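Local coordinates for rhizobiales Sp. Pch2 (Marine metagenome, PDB 6PB3), which probably acts as a Trip13-like AAA+ ATPase that remodels HORMA domain proteins and so regulates bacterial cGAS-like enzymes in immunity against bacteriophages, at residues V244-A255 with I289-Q299; D224-V234 with Y264-T272. All coordinates share one frame; numbering follows the deposited sequence.

Interaction 1: V244-A255 with I289-Q299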
loop_
_atom_site.group_PDB
_atom_site.type_symbol
_atom_site.label_atom_id
_atom_site.label_comp_id
_atom_site.label_asym_id
_atom_site.label_seq_id
_atom_site.Cartn_x
_atom_site.Cartn_y
_atom_site.Cartn_z
ATOM N N VAL A 244 40.966 -8.105 -22.298
ATOM C CA VAL A 244 39.760 -8.914 -22.162
ATOM C C VAL A 244 39.217 -9.257 -23.543
ATOM O O VAL A 244 38.992 -8.370 -24.377
ATOM C CB VAL A 244 38.711 -8.171 -21.323
ATOM C CG1 VAL A 244 37.379 -8.896 -21.389
ATOM C CG2 VAL A 244 39.190 -8.042 -19.886
ATOM N N THR A 245 38.999 -10.550 -23.789
ATOM C CA THR A 245 38.517 -10.987 -25.090
ATOM C C THR A 245 37.056 -10.590 -25.282
ATOM O O THR A 245 36.346 -10.224 -24.336
ATOM C CB THR A 245 38.667 -12.503 -25.251
ATOM O OG1 THR A 245 37.622 -13.173 -24.536
ATOM C CG2 THR A 245 40.021 -12.970 -24.726
ATOM N N GLY A 246 36.612 -10.654 -26.537
ATOM C CA GLY A 246 35.206 -10.427 -26.818
ATOM C C GLY A 246 34.327 -11.502 -26.212
ATOM O O GLY A 246 33.216 -11.227 -25.750
ATOM N N SER A 247 34.821 -12.740 -26.193
ATOM C CA SER A 247 34.077 -13.829 -25.572
ATOM C C SER A 247 33.917 -13.596 -24.073
ATOM O O SER A 247 32.847 -13.850 -23.503
ATOM C CB SER A 247 34.785 -15.152 -25.858
ATOM O OG SER A 247 33.992 -16.251 -25.460
ATOM N N GLN A 248 34.962 -13.085 -23.421
ATOM C CA GLN A 248 34.862 -12.747 -22.005
ATOM C C GLN A 248 33.958 -11.541 -21.776
ATOM O O GLN A 248 33.258 -11.476 -20.760
ATOM C CB GLN A 248 36.258 -12.506 -21.432
ATOM C CG GLN A 248 37.131 -13.780 -21.369
ATOM C CD GLN A 248 38.612 -13.498 -21.146
ATOM O OE1 GLN A 248 39.118 -12.434 -21.509
ATOM N NE2 GLN A 248 39.314 -14.458 -20.544
ATOM N N ILE A 249 33.929 -10.597 -22.717
ATOM C CA ILE A 249 33.002 -9.476 -22.603
ATOM C C ILE A 249 31.561 -9.966 -22.665
ATOM O O ILE A 249 30.699 -9.505 -21.906
ATOM C CB ILE A 249 33.300 -8.424 -23.688
ATOM C CG1 ILE A 249 34.569 -7.660 -23.305
ATOM C CG2 ILE A 249 32.105 -7.497 -23.867
ATOM C CD1 ILE A 249 34.993 -6.589 -24.283
ATOM N N GLU A 250 31.283 -10.920 -23.551
ATOM C CA GLU A 250 29.917 -11.417 -23.685
ATOM C C GLU A 250 29.459 -12.111 -22.408
ATOM O O GLU A 250 28.286 -12.015 -22.026
ATOM C CB GLU A 250 29.816 -12.358 -24.882
ATOM C CG GLU A 250 29.968 -11.647 -26.208
ATOM C CD GLU A 250 29.014 -10.471 -26.343
ATOM O OE1 GLU A 250 27.804 -10.640 -26.071
ATOM O OE2 GLU A 250 29.477 -9.371 -26.713
ATOM N N GLY A 251 30.373 -12.810 -21.730
ATOM C CA GLY A 251 30.036 -13.384 -20.437
ATOM C C GLY A 251 29.610 -12.335 -19.427
ATOM O O GLY A 251 28.645 -12.527 -18.684
ATOM N N LEU A 252 30.310 -11.201 -19.397
ATOM C CA LEU A 252 29.936 -10.139 -18.470
ATOM C C LEU A 252 28.659 -9.440 -18.908
ATOM O O LEU A 252 27.889 -8.975 -18.065
ATOM C CB LEU A 252 31.065 -9.120 -18.346
ATOM C CG LEU A 252 32.362 -9.512 -17.658
ATOM C CD1 LEU A 252 33.430 -8.457 -17.936
ATOM C CD2 LEU A 252 32.114 -9.647 -16.160
ATOM N N VAL A 253 28.425 -9.353 -20.216
ATOM C CA VAL A 253 27.146 -8.861 -20.718
ATOM C C VAL A 253 26.012 -9.770 -20.257
ATOM O O VAL A 253 24.966 -9.312 -19.782
ATOM C CB VAL A 253 27.183 -8.757 -22.252
ATOM C CG1 VAL A 253 25.776 -8.491 -22.793
ATOM C CG2 VAL A 253 28.145 -7.677 -22.685
ATOM N N ALA A 254 26.213 -11.077 -20.380
ATOM C CA ALA A 254 25.187 -12.022 -19.956
ATOM C C ALA A 254 25.010 -12.004 -18.442
ATOM O O ALA A 254 23.879 -12.085 -17.943
ATOM C CB ALA A 254 25.532 -13.431 -20.447
ATOM N N ALA A 255 26.111 -11.890 -17.696
ATOM C CA ALA A 255 26.014 -11.899 -16.243
ATOM C C ALA A 255 25.321 -10.659 -15.704
ATOM O O ALA A 255 24.822 -10.687 -14.576
ATOM C CB ALA A 255 27.407 -12.030 -15.623
ATOM N N ILE A 289 44.095 -6.956 -14.426
ATOM C CA ILE A 289 42.681 -7.316 -14.431
ATOM C C ILE A 289 42.521 -8.781 -14.815
ATOM O O ILE A 289 43.128 -9.262 -15.780
ATOM C CB ILE A 289 41.911 -6.376 -15.369
ATOM C CG1 ILE A 289 41.637 -5.051 -14.653
ATOM C CG2 ILE A 289 40.601 -6.995 -15.821
ATOM C CD1 ILE A 289 41.314 -3.913 -15.565
ATOM N N ASN A 290 41.717 -9.509 -14.036
ATOM C CA ASN A 290 41.524 -10.946 -14.220
ATOM C C ASN A 290 40.103 -11.208 -14.692
ATOM O O ASN A 290 39.155 -11.024 -13.913
ATOM C CB ASN A 290 41.797 -11.701 -12.916
ATOM C CG ASN A 290 41.697 -13.224 -13.075
ATOM O OD1 ASN A 290 41.130 -13.739 -14.044
ATOM N ND2 ASN A 290 42.252 -13.947 -12.109
ATOM N N PRO A 291 39.907 -11.650 -15.935
ATOM C CA PRO A 291 38.535 -11.872 -16.426
ATOM C C PRO A 291 37.746 -12.869 -15.596
ATOM O O PRO A 291 36.533 -12.698 -15.413
ATOM C CB PRO A 291 38.755 -12.384 -17.854
ATOM C CG PRO A 291 40.149 -11.972 -18.216
ATOM C CD PRO A 291 40.929 -11.962 -16.948
ATOM N N ALA A 292 38.406 -13.909 -15.080
ATOM C CA ALA A 292 37.705 -14.882 -14.251
ATOM C C ALA A 292 37.156 -14.225 -12.994
ATOM O O ALA A 292 36.008 -14.469 -12.603
ATOM C CB ALA A 292 38.632 -16.044 -13.896
ATOM N N ARG A 293 37.954 -13.372 -12.356
ATOM C CA ARG A 293 37.471 -12.683 -11.168
ATOM C C ARG A 293 36.389 -11.682 -11.526
ATOM O O ARG A 293 35.398 -11.550 -10.799
ATOM C CB ARG A 293 38.629 -11.998 -10.445
ATOM C CG ARG A 293 39.761 -12.959 -10.062
ATOM C CD ARG A 293 40.847 -12.254 -9.272
ATOM N NE ARG A 293 40.520 -12.154 -7.852
ATOM C CZ ARG A 293 41.202 -11.425 -6.970
ATOM N NH1 ARG A 293 42.255 -10.710 -7.356
ATOM N NH2 ARG A 293 40.826 -11.401 -5.698
ATOM N N ALA A 294 36.552 -10.975 -12.649
ATOM C CA ALA A 294 35.530 -10.022 -13.067
ATOM C C ALA A 294 34.191 -10.715 -13.300
ATOM O O ALA A 294 33.133 -10.162 -12.980
ATOM C CB ALA A 294 35.981 -9.280 -14.329
ATOM N N LEU A 295 34.212 -11.922 -13.871
ATOM C CA LEU A 295 32.956 -12.625 -14.088
ATOM C C LEU A 295 32.366 -13.081 -12.763
ATOM O O LEU A 295 31.160 -12.931 -12.525
ATOM C CB LEU A 295 33.162 -13.813 -15.025
ATOM C CG LEU A 295 31.890 -14.616 -15.327
ATOM C CD1 LEU A 295 30.843 -13.752 -16.028
ATOM C CD2 LEU A 295 32.199 -15.872 -16.146
ATOM N N ALA A 296 33.212 -13.622 -11.881
ATOM C CA ALA A 296 32.742 -14.056 -10.570
ATOM C C ALA A 296 32.127 -12.891 -9.806
ATOM O O ALA A 296 31.111 -13.054 -9.120
ATOM C CB ALA A 296 33.891 -14.693 -9.779
ATOM N N ILE A 297 32.709 -11.698 -9.940
ATOM C CA ILE A 297 32.145 -10.529 -9.275
ATOM C C ILE A 297 30.777 -10.192 -9.866
ATOM O O ILE A 297 29.805 -9.974 -9.135
ATOM C CB ILE A 297 33.111 -9.338 -9.373
ATOM C CG1 ILE A 297 34.360 -9.602 -8.522
ATOM C CG2 ILE A 297 32.410 -8.075 -8.940
ATOM C CD1 ILE A 297 35.502 -8.632 -8.773
ATOM N N ALA A 298 30.679 -10.154 -11.199
ATOM C CA ALA A 298 29.411 -9.796 -11.833
ATOM C C ALA A 298 28.302 -10.771 -11.448
ATOM O O ALA A 298 27.156 -10.364 -11.231
ATOM C CB ALA A 298 29.566 -9.756 -13.354
ATOM N N GLN A 299 28.632 -12.061 -11.346
ATOM C CA GLN A 299 27.608 -13.073 -11.115
ATOM C C GLN A 299 27.130 -13.064 -9.668
ATOM O O GLN A 299 25.932 -13.233 -9.403
ATOM C CB GLN A 299 28.143 -14.451 -11.502
ATOM C CG GLN A 299 28.446 -14.620 -12.988
ATOM C CD GLN A 299 28.738 -16.068 -13.347
ATOM O OE1 GLN A 299 29.064 -16.882 -12.476
ATOM N NE2 GLN A 299 28.610 -16.402 -14.628
#

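Interaction 2: D224-V234 with Y264-T272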
loop_
_atom_site.group_PDB
_atom_site.type_symbol
_atom_site.label_atom_id
_atom_site.label_comp_id
_atom_site.label_asym_id
_atom_site.label_seq_id
_atom_site.Cartn_x
_atom_site.Cartn_y
_atom_site.Cartn_z
ATOM N N ASP A 224 16.054 3.522 -18.730
ATOM C CA ASP A 224 15.781 2.318 -17.982
ATOM C C ASP A 224 16.978 1.399 -18.130
ATOM O O ASP A 224 18.056 1.817 -18.579
ATOM C CB ASP A 224 14.470 1.670 -18.432
ATOM C CG ASP A 224 14.225 1.812 -19.914
ATOM O OD1 ASP A 224 15.132 1.469 -20.695
ATOM O OD2 ASP A 224 13.115 2.253 -20.295
ATOM N N ARG A 225 16.790 0.150 -17.735
ATOM C CA ARG A 225 17.908 -0.761 -17.569
ATOM C C ARG A 225 18.575 -1.014 -18.920
ATOM O O ARG A 225 17.880 -1.263 -19.910
ATOM C CB ARG A 225 17.401 -2.048 -16.918
ATOM C CG ARG A 225 16.813 -1.755 -15.525
ATOM C CD ARG A 225 16.372 -2.968 -14.704
ATOM N NE ARG A 225 15.758 -2.518 -13.451
ATOM C CZ ARG A 225 16.234 -2.754 -12.229
ATOM N NH1 ARG A 225 17.331 -3.481 -12.057
ATOM N NH2 ARG A 225 15.597 -2.275 -11.168
ATOM N N PRO A 226 19.900 -0.911 -19.013
ATOM C CA PRO A 226 20.557 -1.052 -20.316
ATOM C C PRO A 226 20.311 -2.424 -20.914
ATOM O O PRO A 226 20.323 -3.443 -20.213
ATOM C CB PRO A 226 22.044 -0.838 -19.988
ATOM C CG PRO A 226 22.156 -1.120 -18.548
ATOM C CD PRO A 226 20.868 -0.629 -17.951
ATOM N N ASN A 227 20.070 -2.436 -22.223
ATOM C CA ASN A 227 19.907 -3.683 -22.948
ATOM C C ASN A 227 21.285 -4.262 -23.260
ATOM O O ASN A 227 22.321 -3.691 -22.901
ATOM C CB ASN A 227 19.068 -3.465 -24.209
ATOM C CG ASN A 227 19.703 -2.471 -25.181
ATOM O OD1 ASN A 227 20.925 -2.368 -25.288
ATOM N ND2 ASN A 227 18.864 -1.730 -25.883
ATOM N N ASP A 228 21.304 -5.408 -23.944
ATOM C CA ASP A 228 22.569 -6.105 -24.151
ATOM C C ASP A 228 23.570 -5.236 -24.903
ATOM O O ASP A 228 24.757 -5.218 -24.560
ATOM C CB ASP A 228 22.327 -7.427 -24.872
ATOM C CG ASP A 228 21.470 -8.384 -24.049
ATOM O OD1 ASP A 228 20.480 -7.924 -23.434
ATOM O OD2 ASP A 228 21.779 -9.595 -24.024
ATOM N N ALA A 229 23.111 -4.477 -25.905
ATOM C CA ALA A 229 24.026 -3.611 -26.642
ATOM C C ALA A 229 24.585 -2.522 -25.740
ATOM O O ALA A 229 25.789 -2.242 -25.761
ATOM C CB ALA A 229 23.328 -2.997 -27.859
ATOM N N GLN A 230 23.726 -1.904 -24.929
ATOM C CA GLN A 230 24.195 -0.848 -24.033
ATOM C C GLN A 230 25.138 -1.393 -22.969
ATOM O O GLN A 230 26.132 -0.742 -22.624
ATOM C CB GLN A 230 23.008 -0.130 -23.397
ATOM C CG GLN A 230 22.186 0.632 -24.444
ATOM C CD GLN A 230 20.823 1.058 -23.935
ATOM O OE1 GLN A 230 20.116 0.288 -23.283
ATOM N NE2 GLN A 230 20.447 2.291 -24.234
ATOM N N ARG A 231 24.854 -2.587 -22.441
ATOM C CA ARG A 231 25.773 -3.185 -21.482
ATOM C C ARG A 231 27.097 -3.521 -22.150
ATOM O O ARG A 231 28.164 -3.322 -21.562
ATOM C CB ARG A 231 25.148 -4.432 -20.840
ATOM C CG ARG A 231 23.873 -4.125 -20.074
ATOM C CD ARG A 231 23.556 -5.210 -19.064
ATOM N NE ARG A 231 23.507 -6.525 -19.688
ATOM C CZ ARG A 231 22.510 -6.930 -20.465
ATOM N NH1 ARG A 231 21.489 -6.111 -20.719
ATOM N NH2 ARG A 231 22.536 -8.144 -20.994
ATOM N N ARG A 232 27.042 -4.013 -23.387
ATOM C CA ARG A 232 28.263 -4.291 -24.133
ATOM C C ARG A 232 29.113 -3.034 -24.301
ATOM O O ARG A 232 30.335 -3.082 -24.129
ATOM C CB ARG A 232 27.913 -4.888 -25.498
ATOM C CG ARG A 232 29.054 -5.653 -26.155
ATOM C CD ARG A 232 28.701 -6.106 -27.569
ATOM N NE ARG A 232 27.257 -6.121 -27.786
ATOM C CZ ARG A 232 26.495 -7.201 -27.678
ATOM N NH1 ARG A 232 27.035 -8.365 -27.364
ATOM N NH2 ARG A 232 25.194 -7.119 -27.895
ATOM N N ALA A 233 28.488 -1.896 -24.620
ATOM C CA ALA A 233 29.267 -0.680 -24.869
ATOM C C ALA A 233 29.955 -0.187 -23.599
ATOM O O ALA A 233 31.132 0.194 -23.633
ATOM C CB ALA A 233 28.382 0.425 -25.464
ATOM N N VAL A 234 29.249 -0.192 -22.468
ATOM C CA VAL A 234 29.881 0.222 -21.219
ATOM C C VAL A 234 31.053 -0.692 -20.890
ATOM O O VAL A 234 32.136 -0.235 -20.510
ATOM C CB VAL A 234 28.856 0.234 -20.074
ATOM C CG1 VAL A 234 29.572 0.487 -18.750
ATOM C CG2 VAL A 234 27.772 1.286 -20.327
ATOM N N TYR A 264 15.122 -9.200 -14.124
ATOM C CA TYR A 264 15.566 -7.860 -14.478
ATOM C C TYR A 264 17.090 -7.815 -14.450
ATOM O O TYR A 264 17.731 -8.539 -13.686
ATOM C CB TYR A 264 14.978 -6.810 -13.519
ATOM C CG TYR A 264 15.121 -7.182 -12.058
ATOM C CD1 TYR A 264 16.311 -6.947 -11.377
ATOM C CD2 TYR A 264 14.068 -7.766 -11.354
ATOM C CE1 TYR A 264 16.452 -7.283 -10.047
ATOM C CE2 TYR A 264 14.205 -8.107 -10.017
ATOM C CZ TYR A 264 15.403 -7.863 -9.370
ATOM O OH TYR A 264 15.556 -8.193 -8.043
ATOM N N GLY A 265 17.675 -6.972 -15.294
ATOM C CA GLY A 265 19.118 -6.856 -15.384
ATOM C C GLY A 265 19.672 -5.711 -14.550
ATOM O O GLY A 265 18.964 -5.056 -13.786
ATOM N N PHE A 266 20.980 -5.480 -14.700
ATOM C CA PHE A 266 21.617 -4.353 -14.029
ATOM C C PHE A 266 21.048 -3.027 -14.533
ATOM O O PHE A 266 20.703 -2.876 -15.708
ATOM C CB PHE A 266 23.132 -4.355 -14.268
ATOM C CG PHE A 266 23.909 -5.317 -13.409
ATOM C CD1 PHE A 266 23.427 -6.575 -13.134
ATOM C CD2 PHE A 266 25.154 -4.958 -12.910
ATOM C CE1 PHE A 266 24.167 -7.469 -12.356
ATOM C CE2 PHE A 266 25.892 -5.831 -12.142
ATOM C CZ PHE A 266 25.396 -7.092 -11.857
ATOM N N THR A 267 20.963 -2.052 -13.633
ATOM C CA THR A 267 20.771 -0.675 -14.050
ATOM C C THR A 267 22.094 -0.107 -14.562
ATOM O O THR A 267 23.145 -0.751 -14.493
ATOM C CB THR A 267 20.244 0.182 -12.895
ATOM O OG1 THR A 267 21.242 0.294 -11.873
ATOM C CG2 THR A 267 18.982 -0.437 -12.265
ATOM N N PHE A 268 22.022 1.112 -15.109
ATOM C CA PHE A 268 23.233 1.844 -15.470
ATOM C C PHE A 268 24.074 2.123 -14.232
ATOM O O PHE A 268 25.307 2.029 -14.267
ATOM C CB PHE A 268 22.869 3.168 -16.173
ATOM C CG PHE A 268 22.517 3.029 -17.657
ATOM C CD1 PHE A 268 23.499 2.737 -18.595
ATOM C CD2 PHE A 268 21.218 3.231 -18.095
ATOM C CE1 PHE A 268 23.182 2.637 -19.959
ATOM C CE2 PHE A 268 20.886 3.138 -19.471
ATOM C CZ PHE A 268 21.879 2.832 -20.394
ATOM N N SER A 269 23.416 2.492 -13.133
ATOM C CA SER A 269 24.095 2.658 -11.849
ATOM C C SER A 269 24.799 1.383 -11.403
ATOM O O SER A 269 25.945 1.431 -10.941
ATOM C CB SER A 269 23.087 3.087 -10.790
ATOM O OG SER A 269 23.747 3.285 -9.564
ATOM N N ASP A 270 24.112 0.236 -11.474
ATOM C CA ASP A 270 24.764 -1.027 -11.117
ATOM C C ASP A 270 26.045 -1.249 -11.921
ATOM O O ASP A 270 27.010 -1.826 -11.408
ATOM C CB ASP A 270 23.801 -2.200 -11.320
ATOM C CG ASP A 270 22.592 -2.150 -10.371
ATOM O OD1 ASP A 270 22.671 -1.473 -9.311
ATOM O OD2 ASP A 270 21.570 -2.821 -10.668
ATOM N N LEU A 271 26.092 -0.786 -13.173
ATOM C CA LEU A 271 27.331 -0.966 -13.926
ATOM C C LEU A 271 28.398 0.033 -13.488
ATOM O O LEU A 271 29.553 -0.342 -13.272
ATOM C CB LEU A 271 27.067 -0.846 -15.434
ATOM C CG LEU A 271 26.199 -1.943 -16.065
ATOM C CD1 LEU A 271 25.804 -1.578 -17.491
ATOM C CD2 LEU A 271 26.930 -3.291 -16.027
ATOM N N THR A 272 28.040 1.312 -13.374
ATOM C CA THR A 272 29.053 2.354 -13.238
ATOM C C THR A 272 29.460 2.588 -11.794
ATOM O O THR A 272 30.624 2.906 -11.539
ATOM C CB THR A 272 28.563 3.678 -13.849
ATOM O OG1 THR A 272 27.350 4.111 -13.204
ATOM C CG2 THR A 272 28.292 3.537 -15.360
HETATM O O HOH W 1 19.300 1.953 -15.597
HETATM O O HOH W 2 20.111 -4.574 -17.724
#

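Interaction 1: V244-A255 with I289-Q299
Leu252 and Ala255 meet Leu295 and Ala298 where two nearly parallel helices, 246-255 and 291-299, run side by side with axes 9.2 Å apart and 10° between their directions. The tight, buried part is Leu252 on Ala298. Leu252 holds CG beside its backbone N (chi1 -69°), which sends CD2 across to the other helix, 3.4 Å from Ala294 O and 3.8 Å from Ala298 CB. One turn on, Ala255 CB sits 3.9 Å from Ala298 CB, two methyls in direct contact. Helices 228-239 and 268-283 cover Leu252 and Ala298 from behind.

Toward solvent the rim is made by Leu295, Gln248 and the exposed Gln299. Leu295 CD1 comes to 3.7 Å from Gly251 O, and Gln299 CG lies against the Ala255 methyl. Gln248, close but partly exposed, lays its amide against the proline ring, NE2 3.4 Å from Pro291 CB. That amide is held from the start of its own helix: Thr245 N donates to Gln248 OE1 while Gln248 N donates to Thr245 OG1, a capping box. Val244 is the loose end, its CG2 4.4 Å from Pro291 CG.

Ala292 N donates to Asn290 OD1 (2.9 Å) from above the carbonyl plane. The pairing is therefore mainly apolar, with glutamines at the edge, and the polar bonds cap each helix separately, consistent with the small helical lid of AAA+ ATPases.

Interaction 2: D224-V234 with Y264-T272
This is a buried contact between two helix starts and the loops leading into them, beside the sheet of the ATPase core: Arg225 and Pro226, where the chain leaves strand 219-223 for helix 228-239, meet Gly265, Thr267 and Phe268, where helix 268-283 begins. The extended Arg225 side chain slips its guanidinium between two residues: Thr267 CG2 lies over one face, 3.5 Å from Arg225 NH1, and Tyr264 CB over the opposite one. At the edge, NH1 donates in its own plane to Gly265 O (2.9 Å), nearly along the C=O axis. The same NH1 also donates to Thr304 O.

Next along the chain, Pro226 packs its ring on Phe268. Pro226 CB stands 3.9 Å from the centroid of the Phe268 ring, 22° off the normal, a CH-pi contact over the face. The neighbouring ring carbon, Pro226 CG, lies 3.8 Å from Leu271 CD1, and Val234 CG1 adds a looser touch on Leu271 CB. One water bridges the two backbones, donating to Pro226 O and Phe266 O; a second accepts from Phe268 N and gives a weak bond to Asp224 O.

Both helices start with capping boxes, Asn227 with Gln230 and Thr267 with Asp270. Asp270 OD2, 4.5 Å from Arg225 NH1 and well out of the guanidinium plane, can contribute only through charge, and Asp270 also forms a salt bridge with Arg274 through OD1. Carbonyls on NH1, helped by this shared carboxylate, would probably stabilise the arginine's positive charge.

The centres of interactions 1 and 2 lie 14 Å apart, on the same side of the chain's centre, with interaction 2 nearer to it. Their segments alternate along the chain: 224-234, 244-255, 264-272, then 289-299. Helices 228-239, 246-255, 268-283 and 291-300 pack as one bundle, with Leu252 on 228-239 and Ala298 on 268-283. The two contacts touch directly. Glu250 OE2 forms a salt bridge with Arg232 NH1 (2.7 Å), Arg231 NH2 probably donates to Val253 O, and Phe266 CZ packs on Ala298 O. Interaction 2 thus joins the bundle to the sheet's edge strand 219-223, and interaction 1 lies farther out, consistent with the small helical lid of AAA+ ATPases.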